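Local coordinates for Acarbose/maltose binding protein GacH (Streptomyces glaucescens, PDB 3K01) that binds acarbose and an acarbose homolog as the solute receptor of an ABC transporter, and probably also binds maltose, at residues A[50-53]-A[59-62]; A[30-35]-A[313-318]. All coordinates share one frame; numbering follows the deposited sequence.

Contact 1: A[50-53]-A[59-62]; sequences GFEK and DVKY
Glu52, on the short helix 51-54, reaches over to the backbone of Val60 in strand 58-64; the two lie at the helix-to-strand end of a beta-alpha-beta crossover, in which the parallel strands 28-34 and 58-64 are joined through helices 41-49 and 51-54. The bond from CA to CB heads toward the strand, CG lies anti to the carbonyl carbon (chi1 -61°), and the chain then runs out extended (chi2 174°). Its CG passes 3.9 Å from Val60 CG2, an apolar touch along the way to the polar end. At the tip OE2 accepts the amide hydrogen of Val60, N to OE2 2.9 Å, with its anti lone pair and an N-H...O angle of 153°. The same oxygen takes a second hydrogen bond from a water, which also donates to Val60 O, so OE2 holds Val60 N directly and Val60 O through the water. Asp59 OD1 stands 4.0 Å from Glu52 OE2, a proximity of like charges that the two donors at OE2 would be expected to ease. The apolar part of the contact is made by Phe51 and Val60, which cross at about a right angle, and the Phe51 ring also meets Phe315 of helix 309-320 edge-to-face. Val60 CG2, set beside its own backbone N, touches both helix residues and lies 3.8 Å from Phe51 CD2.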
# COMPACT_ATOMS: atom_id res chain seq x y z
N GLY A 50 -10.45 -13.38 -20.45
CA GLY A 50 -11.43 -12.58 -21.16
C GLY A 50 -10.81 -11.71 -22.26
O GLY A 50 -11.53 -11.26 -23.16
N PHE A 51 -9.51 -11.45 -22.19
CA PHE A 51 -8.82 -10.70 -23.25
C PHE A 51 -9.05 -11.40 -24.60
O PHE A 51 -9.12 -10.74 -25.66
CB PHE A 51 -7.33 -10.63 -22.92
CG PHE A 51 -6.51 -9.82 -23.90
CD1 PHE A 51 -6.63 -8.45 -23.97
CD2 PHE A 51 -5.56 -10.45 -24.70
CE1 PHE A 51 -5.84 -7.69 -24.84
CE2 PHE A 51 -4.76 -9.72 -25.59
CZ PHE A 51 -4.90 -8.32 -25.64
N GLU A 52 -9.19 -12.72 -24.55
CA GLU A 52 -9.32 -13.51 -25.78
C GLU A 52 -10.65 -13.31 -26.48
O GLU A 52 -10.76 -13.63 -27.67
CB GLU A 52 -9.12 -14.98 -25.47
CG GLU A 52 -7.76 -15.30 -24.90
CD GLU A 52 -7.62 -16.73 -24.46
OE1 GLU A 52 -8.67 -17.39 -24.22
OE2 GLU A 52 -6.48 -17.23 -24.35
N LYS A 53 -11.67 -12.81 -25.77
CA LYS A 53 -12.96 -12.50 -26.40
C LYS A 53 -12.79 -11.47 -27.51
O LYS A 53 -13.27 -11.69 -28.63
CB LYS A 53 -13.97 -12.00 -25.36
CG LYS A 53 -14.39 -13.09 -24.39
CD LYS A 53 -15.09 -12.54 -23.14
CE LYS A 53 -15.50 -13.68 -22.18
NZ LYS A 53 -14.32 -14.38 -21.57
N ASP A 59 -3.22 -16.18 -27.36
CA ASP A 59 -3.28 -17.21 -26.33
C ASP A 59 -2.81 -16.59 -25.01
O ASP A 59 -1.60 -16.39 -24.81
CB ASP A 59 -2.37 -18.37 -26.72
CG ASP A 59 -2.39 -19.53 -25.73
OD1 ASP A 59 -3.26 -19.58 -24.82
OD2 ASP A 59 -1.52 -20.41 -25.88
N VAL A 60 -3.75 -16.29 -24.13
CA VAL A 60 -3.40 -15.84 -22.78
C VAL A 60 -3.07 -17.04 -21.89
O VAL A 60 -3.91 -17.93 -21.68
CB VAL A 60 -4.52 -15.03 -22.14
CG1 VAL A 60 -4.18 -14.67 -20.67
CG2 VAL A 60 -4.79 -13.76 -22.95
N LYS A 61 -1.84 -17.06 -21.37
CA LYS A 61 -1.40 -18.09 -20.44
C LYS A 61 -1.28 -17.49 -19.05
O LYS A 61 -0.28 -16.84 -18.70
CB LYS A 61 -0.08 -18.71 -20.89
CG LYS A 61 -0.15 -19.34 -22.29
CD LYS A 61 1.13 -20.07 -22.67
CE LYS A 61 0.86 -20.98 -23.87
NZ LYS A 61 2.08 -21.39 -24.60
N TYR A 62 -2.33 -17.70 -18.27
CA TYR A 62 -2.41 -17.24 -16.89
C TYR A 62 -1.60 -18.14 -15.97
O TYR A 62 -1.76 -19.37 -16.01
CB TYR A 62 -3.86 -17.26 -16.43
CG TYR A 62 -4.00 -16.90 -14.98
CD1 TYR A 62 -4.12 -15.56 -14.60
CD2 TYR A 62 -3.92 -17.88 -13.98
CE1 TYR A 62 -4.21 -15.21 -13.26
CE2 TYR A 62 -4.02 -17.53 -12.64
CZ TYR A 62 -4.14 -16.21 -12.29
OH TYR A 62 -4.21 -15.87 -10.95
O HOH W 1 -6.32 -19.16 -22.49

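Contact 2: A[30-35]-A[313-318]; sequences VTFWDT and YAFVKY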
# COMPACT_ATOMS: atom_id res chain seq x y z
N VAL A 30 0.50 -14.35 -24.75
CA VAL A 30 0.78 -13.44 -23.63
C VAL A 30 0.76 -14.27 -22.35
O VAL A 30 -0.31 -14.71 -21.92
CB VAL A 30 -0.22 -12.27 -23.53
CG1 VAL A 30 0.06 -11.43 -22.25
CG2 VAL A 30 -0.17 -11.37 -24.76
N THR A 31 1.94 -14.48 -21.77
CA THR A 31 2.05 -15.14 -20.48
C THR A 31 1.97 -14.09 -19.39
O THR A 31 2.75 -13.11 -19.40
CB THR A 31 3.35 -15.94 -20.37
OG1 THR A 31 3.32 -16.98 -21.38
CG2 THR A 31 3.49 -16.58 -18.99
N PHE A 32 0.99 -14.25 -18.50
CA PHE A 32 0.72 -13.29 -17.43
C PHE A 32 0.97 -13.94 -16.08
O PHE A 32 0.34 -14.95 -15.78
CB PHE A 32 -0.74 -12.81 -17.53
CG PHE A 32 -1.23 -11.99 -16.34
CD1 PHE A 32 -0.44 -11.00 -15.74
CD2 PHE A 32 -2.51 -12.19 -15.84
CE1 PHE A 32 -0.90 -10.25 -14.66
CE2 PHE A 32 -2.98 -11.46 -14.77
CZ PHE A 32 -2.19 -10.48 -14.18
N TRP A 33 1.89 -13.38 -15.29
CA TRP A 33 2.09 -13.83 -13.91
C TRP A 33 1.34 -12.93 -12.95
O TRP A 33 1.65 -11.74 -12.80
CB TRP A 33 3.57 -13.84 -13.55
CG TRP A 33 4.35 -14.97 -14.16
CD1 TRP A 33 3.92 -15.89 -15.10
CD2 TRP A 33 5.73 -15.28 -13.90
NE1 TRP A 33 4.95 -16.76 -15.41
CE2 TRP A 33 6.07 -16.39 -14.71
CE3 TRP A 33 6.71 -14.72 -13.07
CZ2 TRP A 33 7.34 -16.97 -14.68
CZ3 TRP A 33 7.98 -15.29 -13.07
CH2 TRP A 33 8.28 -16.39 -13.88
N ASP A 34 0.31 -13.52 -12.33
CA ASP A 34 -0.54 -12.87 -11.34
C ASP A 34 -0.12 -13.28 -9.95
O ASP A 34 0.29 -14.42 -9.73
CB ASP A 34 -1.98 -13.28 -11.61
CG ASP A 34 -2.96 -12.70 -10.62
OD1 ASP A 34 -2.71 -11.61 -10.06
OD2 ASP A 34 -4.01 -13.35 -10.42
N THR A 35 -0.18 -12.35 -9.00
CA THR A 35 0.19 -12.64 -7.60
C THR A 35 -1.03 -12.61 -6.67
O THR A 35 -0.87 -12.64 -5.44
CB THR A 35 1.12 -11.56 -7.06
OG1 THR A 35 0.44 -10.31 -7.20
CG2 THR A 35 2.43 -11.53 -7.84
N TYR A 313 1.18 -4.89 -24.70
CA TYR A 313 0.69 -3.53 -24.49
C TYR A 313 -0.84 -3.55 -24.41
O TYR A 313 -1.44 -2.92 -23.54
CB TYR A 313 1.08 -2.63 -25.66
CG TYR A 313 2.56 -2.41 -25.87
CD1 TYR A 313 3.48 -2.45 -24.82
CD2 TYR A 313 3.05 -2.15 -27.16
CE1 TYR A 313 4.85 -2.24 -25.05
CE2 TYR A 313 4.39 -1.94 -27.39
CZ TYR A 313 5.29 -1.99 -26.35
OH TYR A 313 6.63 -1.78 -26.59
N ALA A 314 -1.47 -4.26 -25.35
CA ALA A 314 -2.91 -4.32 -25.38
C ALA A 314 -3.47 -5.06 -24.15
O ALA A 314 -4.52 -4.67 -23.60
CB ALA A 314 -3.39 -4.99 -26.67
N PHE A 315 -2.77 -6.09 -23.70
CA PHE A 315 -3.23 -6.83 -22.53
C PHE A 315 -3.21 -5.96 -21.26
O PHE A 315 -4.17 -5.97 -20.48
CB PHE A 315 -2.38 -8.07 -22.33
CG PHE A 315 -2.81 -8.92 -21.16
CD1 PHE A 315 -3.88 -9.80 -21.29
CD2 PHE A 315 -2.16 -8.82 -19.94
CE1 PHE A 315 -4.29 -10.58 -20.21
CE2 PHE A 315 -2.55 -9.60 -18.85
CZ PHE A 315 -3.62 -10.48 -18.99
N VAL A 316 -2.13 -5.21 -21.04
CA VAL A 316 -2.09 -4.37 -19.84
C VAL A 316 -3.09 -3.24 -19.93
O VAL A 316 -3.68 -2.87 -18.92
CB VAL A 316 -0.68 -3.89 -19.45
CG1 VAL A 316 0.27 -5.07 -19.28
CG2 VAL A 316 -0.11 -2.85 -20.42
N LYS A 317 -3.33 -2.71 -21.13
CA LYS A 317 -4.38 -1.73 -21.30
C LYS A 317 -5.74 -2.33 -20.92
O LYS A 317 -6.52 -1.69 -20.19
CB LYS A 317 -4.41 -1.18 -22.73
CG LYS A 317 -5.60 -0.32 -23.06
CD LYS A 317 -5.54 0.07 -24.53
CE LYS A 317 -6.73 0.90 -24.89
NZ LYS A 317 -6.74 1.27 -26.34
N TYR A 318 -6.03 -3.53 -21.41
CA TYR A 318 -7.26 -4.22 -21.05
C TYR A 318 -7.36 -4.47 -19.54
O TYR A 318 -8.39 -4.15 -18.94
CB TYR A 318 -7.32 -5.54 -21.82
CG TYR A 318 -8.32 -6.54 -21.28
CD1 TYR A 318 -9.68 -6.39 -21.52
CD2 TYR A 318 -7.88 -7.61 -20.51
CE1 TYR A 318 -10.59 -7.32 -21.01
CE2 TYR A 318 -8.79 -8.53 -19.99
CZ TYR A 318 -10.12 -8.37 -20.25
OH TYR A 318 -11.03 -9.28 -19.72
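Phe32 and Phe315 both carry CG anti to the backbone N (chi1 -178° for Phe315), and these torsions send the two rings into the space between strand 28-34 and helix 309-320. Val30, two residues before Phe32 and on the same side of the strand, also places CG1 anti to its N, which brings that methyl over a face of the Phe315 ring. The contact is one aromatic side chain of a helix laid against two residues of a parallel strand, in the alpha/beta domain of a periplasmic-type solute-binding protein.

The helix ring is gripped at both ends. Near its root, Val30 CG1 makes a CH-pi contact, 4.3 Å from the ring centroid and 24° off the normal, and lies closest to CG at 4.0 Å. Farther out, the far rim of Phe315 comes over one face of the Phe32 ring: CE2 is 3.7 Å from Phe32 CG, and CZ is 3.8 Å from Phe32 CD2. The ring planes meet at 57°, with centroids 5.3 Å apart, an oblique pairing, neither stacked nor edge-to-face. The opposite face of Phe32 has the backbone N of Asp34 over its centre.

The wider packing continues in the same apolar vein. Phe32 and Val316 both touch Leu300 of strand 293-302. No hydrogen bond or salt bridge crosses between 30-35 and 313-318, and all three residues that touch are buried; the attraction therefore rests on dispersion and the hydrophobic effect, with the CH-pi contact and the tilted ring pair contributing to how Phe315 lies against the strand.

How the contacts relate
From the N terminus, the chain enters strand 28-34, the first half of contact 2, then passes through helix 41-49 to 50-53. Contact 1 opens there and closes at 59-62, after five intervening residues. The long loop of contact 2 closes only at helix 309-320, so contact 1 is nested wholly inside it. Their centres are 9 Å apart. Strands 28-34 and 58-64 are parallel neighbours in one sheet, joined by backbone bonds such as Lys61 N to Val30 O, while Tyr62 OH bonds to Asp34 OD2. Helix 309-320, which carries the second segment of contact 2, also packs against Phe51 and Val60 of contact 1, tying a late helix to the chain's first crossover.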